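Local coordinates for alpha-1,4-endofucoidanase (Mariniflexile fucanivorans, PDB 6DLH), which hydrolyses alpha-1,4 linkages within fucoidan chains as a retaining endo-acting enzyme of glycoside hydrolase family 107, at residues Val78-Leu83 against Gly377-Thr382; Met48-Glu53 against Asp66-Gln71. All coordinates share one frame; numbering follows the deposited sequence.

Contact 1 of 2, residues Val78-Leu83 against Gly377-Thr382; sequences VDYVQL and GITWGT. With CA (calcium ion), chain H.
Inside the parallel sheet of the catalytic domain, probably a barrel as in the related GH29 fucosidases, Tyr80 and Gln82 meet Thr379 across strand 46-49, which runs between their two strands. The axes of 80-83 and 377-379 approach to 8.5 Å at 44°, so side chains bridge the gap. The main link is a hydrogen bond of 2.6 Å from Tyr80 OH to Thr379 OG1, a short one. The acceptor lies at the ring edge, near the ring plane, with Tyr80 CE2 3.3 Å from the same Thr379 OG1. Tyr80 can stretch across because its CG sits between the backbone N and the carbonyl carbon (chi1 70°), while its side chain and that of Thr379 cross almost at right angles. Thr379 turns its methyl to Gln82, CG2 lying 3.6 Å from Gln82 NE2; that amide nitrogen is hydrogen-bonded to Glu145. Next to Tyr80 in the chain, Asp79 grips a calcium ion with both OD1 and OD2, each at 2.4 Å, and four waters and the carbonyl of Thr77 complete the site. Replacing Tyr80 with a phenylalanine would probably cost Thr379 OG1 the hydroxyl that donates to it and leave that group less firmly oriented. Since Thr379 OG1 also bonds His341 and Glu145, one buried hydroxyl ties together groups from several strands in a polar network.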
ATOM      1  N   VAL A  78      -8.754 -13.249  12.738  1.00 25.26           N
ATOM      2  CA  VAL A  78      -7.592 -12.433  12.424  1.00 24.86           C
ATOM      3  C   VAL A  78      -7.687 -11.100  13.175  1.00 25.46           C
ATOM      4  O   VAL A  78      -8.776 -10.578  13.390  1.00 24.24           O
ATOM      5  CB  VAL A  78      -7.438 -12.242  10.903  1.00 25.74           C
ATOM      6  CG1 VAL A  78      -8.673 -11.597  10.267  1.00 26.22           C
ATOM      7  CG2 VAL A  78      -6.178 -11.467  10.561  1.00 24.72           C
ATOM      8  N   ASP A  79      -6.529 -10.548  13.556  1.00 26.80           N
ATOM      9  CA  ASP A  79      -6.468  -9.451  14.506  1.00 24.70           C
ATOM     10  C   ASP A  79      -5.902  -8.194  13.846  1.00 24.72           C
ATOM     11  O   ASP A  79      -6.316  -7.085  14.177  1.00 24.37           O
ATOM     12  CB  ASP A  79      -5.702  -9.870  15.763  1.00 23.97           C
ATOM     13  CG  ASP A  79      -6.377 -11.012  16.507  1.00 25.21           C
ATOM     14  OD1 ASP A  79      -7.507 -10.809  17.004  1.00 25.05           O
ATOM     15  OD2 ASP A  79      -5.783 -12.112  16.572  1.00 25.89           O
ATOM     16  N   TYR A  80      -4.961  -8.361  12.913  1.00 24.40           N
ATOM     17  CA  TYR A  80      -4.259  -7.203  12.380  1.00 23.73           C
ATOM     18  C   TYR A  80      -3.631  -7.520  11.024  1.00 23.69           C
ATOM     19  O   TYR A  80      -3.494  -8.687  10.646  1.00 23.27           O
ATOM     20  CB  TYR A  80      -3.241  -6.672  13.399  1.00 23.59           C
ATOM     21  CG  TYR A  80      -2.032  -7.547  13.637  1.00 24.28           C
ATOM     22  CD1 TYR A  80      -2.083  -8.642  14.498  1.00 23.93           C
ATOM     23  CD2 TYR A  80      -0.825  -7.272  13.007  1.00 23.31           C
ATOM     24  CE1 TYR A  80      -0.965  -9.440  14.713  1.00 23.26           C
ATOM     25  CE2 TYR A  80       0.300  -8.053  13.219  1.00 23.31           C
ATOM     26  CZ  TYR A  80       0.226  -9.147  14.066  1.00 23.37           C
ATOM     27  OH  TYR A  80       1.335  -9.923  14.255  1.00 24.02           O
ATOM     28  N   VAL A  81      -3.261  -6.452  10.304  1.00 23.66           N
ATOM     29  CA  VAL A  81      -2.582  -6.525   9.023  1.00 22.93           C
ATOM     30  C   VAL A  81      -1.382  -5.574   9.055  1.00 25.48           C
ATOM     31  O   VAL A  81      -1.496  -4.447   9.541  1.00 25.31           O
ATOM     32  CB  VAL A  81      -3.542  -6.158   7.876  1.00 23.73           C
ATOM     33  CG1 VAL A  81      -2.842  -6.135   6.518  1.00 23.31           C
ATOM     34  CG2 VAL A  81      -4.767  -7.064   7.834  1.00 21.67           C
ATOM     35  N   GLN A  82      -0.242  -6.042   8.522  1.00 24.86           N
ATOM     36  CA  GLN A  82       0.954  -5.232   8.349  1.00 25.74           C
ATOM     37  C   GLN A  82       0.908  -4.533   6.992  1.00 25.47           C
ATOM     38  O   GLN A  82       0.638  -5.167   5.973  1.00 24.45           O
ATOM     39  CB  GLN A  82       2.230  -6.072   8.496  1.00 25.34           C
ATOM     40  CG  GLN A  82       3.514  -5.270   8.288  1.00 24.92           C
ATOM     41  CD  GLN A  82       4.792  -6.067   8.428  1.00 24.69           C
ATOM     42  OE1 GLN A  82       5.665  -6.016   7.564  1.00 24.53           O
ATOM     43  NE2 GLN A  82       4.916  -6.811   9.517  1.00 24.32           N
ATOM     44  N   LEU A  83       1.174  -3.220   7.014  1.00 25.00           N
ATOM     45  CA  LEU A  83       1.208  -2.369   5.835  1.00 26.50           C
ATOM     46  C   LEU A  83       2.591  -1.737   5.718  1.00 27.32           C
ATOM     47  O   LEU A  83       3.258  -1.502   6.723  1.00 29.31           O
ATOM     48  CB  LEU A  83       0.170  -1.253   5.987  1.00 25.56           C
ATOM     49  CG  LEU A  83      -1.279  -1.689   6.178  1.00 26.32           C
ATOM     50  CD1 LEU A  83      -2.115  -0.504   6.657  1.00 25.61           C
ATOM     51  CD2 LEU A  83      -1.843  -2.268   4.884  1.00 25.48           C
ATOM     52  N   GLY A 377       2.304 -13.780  19.277  1.00 24.30           N
ATOM     53  CA  GLY A 377       1.636 -13.278  18.087  1.00 24.93           C
ATOM     54  C   GLY A 377       2.419 -13.623  16.830  1.00 23.97           C
ATOM     55  O   GLY A 377       3.630 -13.843  16.899  1.00 25.02           O
ATOM     56  N   ILE A 378       1.706 -13.688  15.701  1.00 24.11           N
ATOM     57  CA  ILE A 378       2.311 -14.022  14.422  1.00 22.77           C
ATOM     58  C   ILE A 378       1.767 -13.088  13.344  1.00 23.08           C
ATOM     59  O   ILE A 378       0.556 -13.028  13.121  1.00 22.29           O
ATOM     60  CB  ILE A 378       2.075 -15.501  14.048  1.00 22.17           C
ATOM     61  CG1 ILE A 378       2.684 -16.457  15.082  1.00 20.84           C
ATOM     62  CG2 ILE A 378       2.623 -15.766  12.648  1.00 21.15           C
ATOM     63  CD1 ILE A 378       2.337 -17.915  14.852  1.00 21.15           C
ATOM     64  N   THR A 379       2.683 -12.357  12.692  1.00 22.28           N
ATOM     65  CA  THR A 379       2.387 -11.727  11.420  1.00 22.24           C
ATOM     66  C   THR A 379       2.748 -12.709  10.315  1.00 22.10           C
ATOM     67  O   THR A 379       3.922 -12.875  10.007  1.00 23.21           O
ATOM     68  CB  THR A 379       3.218 -10.457  11.193  1.00 22.36           C
ATOM     69  OG1 THR A 379       3.091  -9.604  12.329  1.00 22.39           O
ATOM     70  CG2 THR A 379       2.791  -9.702   9.954  1.00 21.47           C
ATOM     71  N   TRP A 380       1.749 -13.374   9.728  1.00 21.96           N
ATOM     72  CA  TRP A 380       2.060 -14.212   8.584  1.00 21.42           C
ATOM     73  C   TRP A 380       2.397 -13.318   7.401  1.00 21.67           C
ATOM     74  O   TRP A 380       1.673 -12.366   7.112  1.00 21.81           O
ATOM     75  CB  TRP A 380       0.914 -15.175   8.253  1.00 20.66           C
ATOM     76  CG  TRP A 380       0.991 -16.433   9.060  1.00 20.31           C
ATOM     77  CD1 TRP A 380       0.231 -16.769  10.146  1.00 20.29           C
ATOM     78  CD2 TRP A 380       1.933 -17.502   8.875  1.00 19.07           C
ATOM     79  NE1 TRP A 380       0.609 -17.994  10.625  1.00 20.57           N
ATOM     80  CE2 TRP A 380       1.658 -18.463   9.870  1.00 19.77           C
ATOM     81  CE3 TRP A 380       2.956 -17.748   7.953  1.00 19.18           C
ATOM     82  CZ2 TRP A 380       2.371 -19.657   9.955  1.00 19.47           C
ATOM     83  CZ3 TRP A 380       3.664 -18.926   8.038  1.00 19.20           C
ATOM     84  CH2 TRP A 380       3.375 -19.858   9.035  1.00 19.89           C
ATOM     85  N   GLY A 381       3.513 -13.636   6.741  1.00 22.37           N
ATOM     86  CA  GLY A 381       3.768 -13.114   5.413  1.00 20.58           C
ATOM     87  C   GLY A 381       2.847 -13.818   4.426  1.00 21.32           C
ATOM     88  O   GLY A 381       3.208 -14.870   3.897  1.00 23.44           O
ATOM     89  N   THR A 382       1.664 -13.226   4.207  1.00 20.99           N
ATOM     90  CA  THR A 382       0.606 -13.775   3.375  1.00 21.72           C
ATOM     91  C   THR A 382       0.798 -13.305   1.939  1.00 22.22           C
ATOM     92  O   THR A 382       0.845 -12.106   1.691  1.00 23.52           O
ATOM     93  CB  THR A 382      -0.774 -13.329   3.888  1.00 22.18           C
ATOM     94  OG1 THR A 382      -0.790 -11.899   3.986  1.00 22.37           O
ATOM     95  CG2 THR A 382      -1.133 -13.937   5.227  1.00 20.67           C
TER
HETATM   96 CA    CA H 807      -7.828 -13.141  17.251  1.00 28.93          CA
HETATM   97  O   HOH W   1      -6.291 -15.041  17.259  1.00 23.92           O
HETATM   98  O   HOH W   2      -9.102 -15.288  17.975  1.00 27.24           O
HETATM   99  O   HOH W   3      -9.998 -12.245  17.510  1.00 25.89           O
HETATM  100  O   HOH W   4      -7.138 -12.883  19.422  1.00 47.33           O

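Contact 2 of 2, residues Met48-Glu53 against Asp66-Gln71; sequences MLWLPE and DDFLTQ
Phe68 reaches out from helix 66-71 and places its ring against Trp50 and Met48, which follow one another with one residue between them on segment 48-53. Trp50 CD1 sits over one face of the Phe68 ring, offset toward the rim, and comes to 3.6 Å from Phe68 CG. Farther along the indole, Trp50 NE1 is 3.6 Å from Phe68 CB. The two aromatic planes are inclined to one another at 45°, with centroids 4.8 Å apart, counting the five-membered ring of Trp50. The two side chains come from opposing directions and pass alongside one another; with CG anti to the backbone N in both (chi1 -167° for Trp50, 169° for Phe68), each is thrown out from its own backbone toward the other.

At the far end of the phenyl ring Met48 makes a Met-aromatic contact: SD lies 4.0 Å from Phe68 CZ and approaches the ring obliquely. A bend at the last Met48 torsion also brings CE to 4.1 Å from Phe68 CZ.

The next shell fixes the indole. Pro52 CD rests on one of its faces, Trp133 of helix 129-139 meets it edge-to-face, and Trp50 NE1 is hydrogen-bonded to the carbonyl of Leu395. Met48 is backed by Phe405 of helix 399-415. Phe68 against Met48 and Trp50 thus joins the helix to the end of strand 46-49 and the residues just after it, in the beta-alpha-beta unit 46-49, 66-71, 80-84. The contact itself is apolar and aromatic, so it rests on shape and dispersion, while the one buried polar group of the indole is satisfied by the backbone carbonyl of Leu395, outside both segments.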
ATOM      1  N   MET A  48      -1.643 -10.582   9.234  1.00 22.44           N
ATOM      2  CA  MET A  48      -1.425 -10.852   7.822  1.00 22.03           C
ATOM      3  C   MET A  48      -0.562  -9.727   7.254  1.00 23.06           C
ATOM      4  O   MET A  48      -0.271  -8.755   7.957  1.00 22.37           O
ATOM      5  CB  MET A  48      -2.756 -10.916   7.062  1.00 22.32           C
ATOM      6  CG  MET A  48      -3.789 -11.811   7.721  1.00 21.75           C
ATOM      7  SD  MET A  48      -5.342 -11.930   6.799  1.00 24.29           S
ATOM      8  CE  MET A  48      -4.929 -13.097   5.502  1.00 21.95           C
ATOM      9  N   LEU A  49      -0.150  -9.869   5.986  1.00 22.71           N
ATOM     10  CA  LEU A  49       0.726  -8.890   5.366  1.00 22.91           C
ATOM     11  C   LEU A  49       0.161  -8.485   4.013  1.00 23.59           C
ATOM     12  O   LEU A  49      -0.135  -9.348   3.186  1.00 24.73           O
ATOM     13  CB  LEU A  49       2.137  -9.473   5.203  1.00 22.11           C
ATOM     14  CG  LEU A  49       3.126  -8.554   4.482  1.00 22.28           C
ATOM     15  CD1 LEU A  49       3.397  -7.306   5.305  1.00 21.21           C
ATOM     16  CD2 LEU A  49       4.437  -9.269   4.163  1.00 21.67           C
ATOM     17  N   TRP A  50       0.060  -7.167   3.791  1.00 23.21           N
ATOM     18  CA  TRP A  50      -0.411  -6.619   2.528  1.00 24.13           C
ATOM     19  C   TRP A  50       0.608  -5.612   2.000  1.00 24.68           C
ATOM     20  O   TRP A  50       0.739  -4.502   2.526  1.00 25.00           O
ATOM     21  CB  TRP A  50      -1.808  -6.009   2.705  1.00 23.67           C
ATOM     22  CG  TRP A  50      -2.529  -5.690   1.435  1.00 24.84           C
ATOM     23  CD1 TRP A  50      -3.290  -6.535   0.679  1.00 24.76           C
ATOM     24  CD2 TRP A  50      -2.598  -4.406   0.787  1.00 26.42           C
ATOM     25  NE1 TRP A  50      -3.818  -5.873  -0.397  1.00 24.23           N
ATOM     26  CE2 TRP A  50      -3.409  -4.566  -0.359  1.00 25.64           C
ATOM     27  CE3 TRP A  50      -2.050  -3.145   1.058  1.00 26.60           C
ATOM     28  CZ2 TRP A  50      -3.690  -3.505  -1.222  1.00 25.87           C
ATOM     29  CZ3 TRP A  50      -2.328  -2.098   0.204  1.00 27.09           C
ATOM     30  CH2 TRP A  50      -3.131  -2.281  -0.922  1.00 25.50           C
ATOM     31  N   LEU A  51       1.362  -6.033   0.978  1.00 24.76           N
ATOM     32  CA  LEU A  51       2.538  -5.280   0.574  1.00 25.54           C
ATOM     33  C   LEU A  51       2.614  -5.213  -0.949  1.00 26.09           C
ATOM     34  O   LEU A  51       3.062  -6.150  -1.611  1.00 25.16           O
ATOM     35  CB  LEU A  51       3.786  -5.911   1.209  1.00 24.90           C
ATOM     36  CG  LEU A  51       5.137  -5.278   0.874  1.00 26.09           C
ATOM     37  CD1 LEU A  51       5.170  -3.805   1.261  1.00 25.46           C
ATOM     38  CD2 LEU A  51       6.278  -6.026   1.561  1.00 25.87           C
ATOM     39  N   PRO A  52       2.145  -4.102  -1.560  1.00 26.70           N
ATOM     40  CA  PRO A  52       2.394  -3.845  -2.981  1.00 28.19           C
ATOM     41  C   PRO A  52       3.850  -3.446  -3.202  1.00 29.15           C
ATOM     42  O   PRO A  52       4.539  -3.023  -2.267  1.00 28.59           O
ATOM     43  CB  PRO A  52       1.463  -2.673  -3.329  1.00 26.50           C
ATOM     44  CG  PRO A  52       0.529  -2.555  -2.141  1.00 27.34           C
ATOM     45  CD  PRO A  52       1.300  -3.074  -0.940  1.00 26.62           C
ATOM     46  N   GLU A  53       4.304  -3.589  -4.450  1.00 29.22           N
ATOM     47  CA  GLU A  53       5.687  -3.305  -4.784  1.00 32.53           C
ATOM     48  C   GLU A  53       5.763  -2.212  -5.849  1.00 34.06           C
ATOM     49  O   GLU A  53       4.792  -1.960  -6.565  1.00 33.56           O
ATOM     50  CB  GLU A  53       6.385  -4.581  -5.250  1.00 34.05           C
ATOM     51  CG  GLU A  53       6.570  -5.592  -4.131  1.00 36.01           C
ATOM     52  CD  GLU A  53       7.270  -6.870  -4.550  1.00 37.11           C
ATOM     53  OE1 GLU A  53       8.069  -6.811  -5.506  1.00 39.32           O
ATOM     54  OE2 GLU A  53       7.009  -7.920  -3.924  1.00 37.10           O
ATOM     55  N   ASP A  66      -9.354  -2.529  -0.253  1.00 29.63           N
ATOM     56  CA  ASP A  66     -10.750  -2.932  -0.095  1.00 29.91           C
ATOM     57  C   ASP A  66     -11.052  -4.308  -0.690  1.00 27.62           C
ATOM     58  O   ASP A  66     -11.833  -5.065  -0.117  1.00 27.86           O
ATOM     59  CB  ASP A  66     -11.728  -1.854  -0.575  1.00 31.41           C
ATOM     60  CG  ASP A  66     -11.614  -0.596   0.265  1.00 33.96           C
ATOM     61  OD1 ASP A  66     -10.607   0.124   0.096  1.00 36.46           O
ATOM     62  OD2 ASP A  66     -12.507  -0.368   1.109  1.00 34.48           O
ATOM     63  N   ASP A  67     -10.468  -4.620  -1.849  1.00 27.73           N
ATOM     64  CA  ASP A  67     -10.673  -5.917  -2.476  1.00 27.83           C
ATOM     65  C   ASP A  67     -10.143  -7.023  -1.563  1.00 28.70           C
ATOM     66  O   ASP A  67     -10.791  -8.057  -1.393  1.00 29.89           O
ATOM     67  CB  ASP A  67     -10.057  -5.972  -3.877  1.00 28.95           C
ATOM     68  CG  ASP A  67     -10.849  -5.191  -4.916  1.00 30.98           C
ATOM     69  OD1 ASP A  67     -11.993  -4.802  -4.613  1.00 32.07           O
ATOM     70  OD2 ASP A  67     -10.318  -4.986  -6.028  1.00 33.67           O
ATOM     71  N   PHE A  68      -8.960  -6.788  -0.979  1.00 26.39           N
ATOM     72  CA  PHE A  68      -8.375  -7.729  -0.040  1.00 24.71           C
ATOM     73  C   PHE A  68      -9.359  -7.960   1.105  1.00 24.40           C
ATOM     74  O   PHE A  68      -9.672  -9.100   1.441  1.00 22.90           O
ATOM     75  CB  PHE A  68      -6.988  -7.262   0.417  1.00 23.62           C
ATOM     76  CG  PHE A  68      -6.390  -8.009   1.590  1.00 24.07           C
ATOM     77  CD1 PHE A  68      -5.800  -9.255   1.421  1.00 23.83           C
ATOM     78  CD2 PHE A  68      -6.394  -7.458   2.862  1.00 24.43           C
ATOM     79  CE1 PHE A  68      -5.229  -9.926   2.492  1.00 24.60           C
ATOM     80  CE2 PHE A  68      -5.818  -8.125   3.936  1.00 24.87           C
ATOM     81  CZ  PHE A  68      -5.233  -9.360   3.749  1.00 24.69           C
ATOM     82  N   LEU A  69      -9.869  -6.870   1.678  1.00 25.04           N
ATOM     83  CA  LEU A  69     -10.730  -6.979   2.844  1.00 24.65           C
ATOM     84  C   LEU A  69     -12.026  -7.714   2.497  1.00 24.87           C
ATOM     85  O   LEU A  69     -12.534  -8.462   3.333  1.00 24.94           O
ATOM     86  CB  LEU A  69     -10.974  -5.596   3.453  1.00 24.63           C
ATOM     87  CG  LEU A  69      -9.752  -4.951   4.112  1.00 25.94           C
ATOM     88  CD1 LEU A  69     -10.121  -3.633   4.781  1.00 25.89           C
ATOM     89  CD2 LEU A  69      -9.091  -5.892   5.114  1.00 24.13           C
ATOM     90  N   THR A  70     -12.541  -7.524   1.274  1.00 23.70           N
ATOM     91  CA  THR A  70     -13.713  -8.263   0.815  1.00 24.06           C
ATOM     92  C   THR A  70     -13.401  -9.758   0.813  1.00 23.63           C
ATOM     93  O   THR A  70     -14.187 -10.556   1.317  1.00 24.55           O
ATOM     94  CB  THR A  70     -14.174  -7.819  -0.583  1.00 24.01           C
ATOM     95  OG1 THR A  70     -14.698  -6.504  -0.407  1.00 26.74           O
ATOM     96  CG2 THR A  70     -15.234  -8.717  -1.197  1.00 23.11           C
ATOM     97  N   GLN A  71     -12.240 -10.117   0.258  1.00 23.56           N
ATOM     98  CA  GLN A  71     -11.824 -11.503   0.135  1.00 24.52           C
ATOM     99  C   GLN A  71     -11.733 -12.190   1.499  1.00 25.75           C
ATOM    100  O   GLN A  71     -11.970 -13.392   1.580  1.00 27.18           O
ATOM    101  CB  GLN A  71     -10.502 -11.608  -0.626  1.00 24.03           C
ATOM    102  CG  GLN A  71     -10.128 -13.029  -1.029  1.00 23.05           C
ATOM    103  CD  GLN A  71      -8.697 -13.114  -1.501  1.00 23.40           C
ATOM    104  OE1 GLN A  71      -7.827 -12.383  -1.031  1.00 22.88           O
ATOM    105  NE2 GLN A  71      -8.440 -14.018  -2.436  1.00 21.79           N
TER

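Both contacts are buried and meet on strand 46-49, but they use opposite sides of the sheet. In contact 1 the neighbours of that strand, 80-84 and 377-379, reach over it with polar side chains; in contact 2 Met48 and Trp50, near its end and just beyond, turn outward to a helix. The chemistry follows: hydrogen bonds and a nearby calcium ion in the first, aromatic and sulfur packing in the second. They join directly, through a probable backbone hydrogen bond from Gln82 N to Met48 O and a probable side-chain-to-backbone one between Thr382 OG1 and Leu49 N. Contact 2 closes early along the chain, whereas contact 1 brings together segments nearly 300 residues apart.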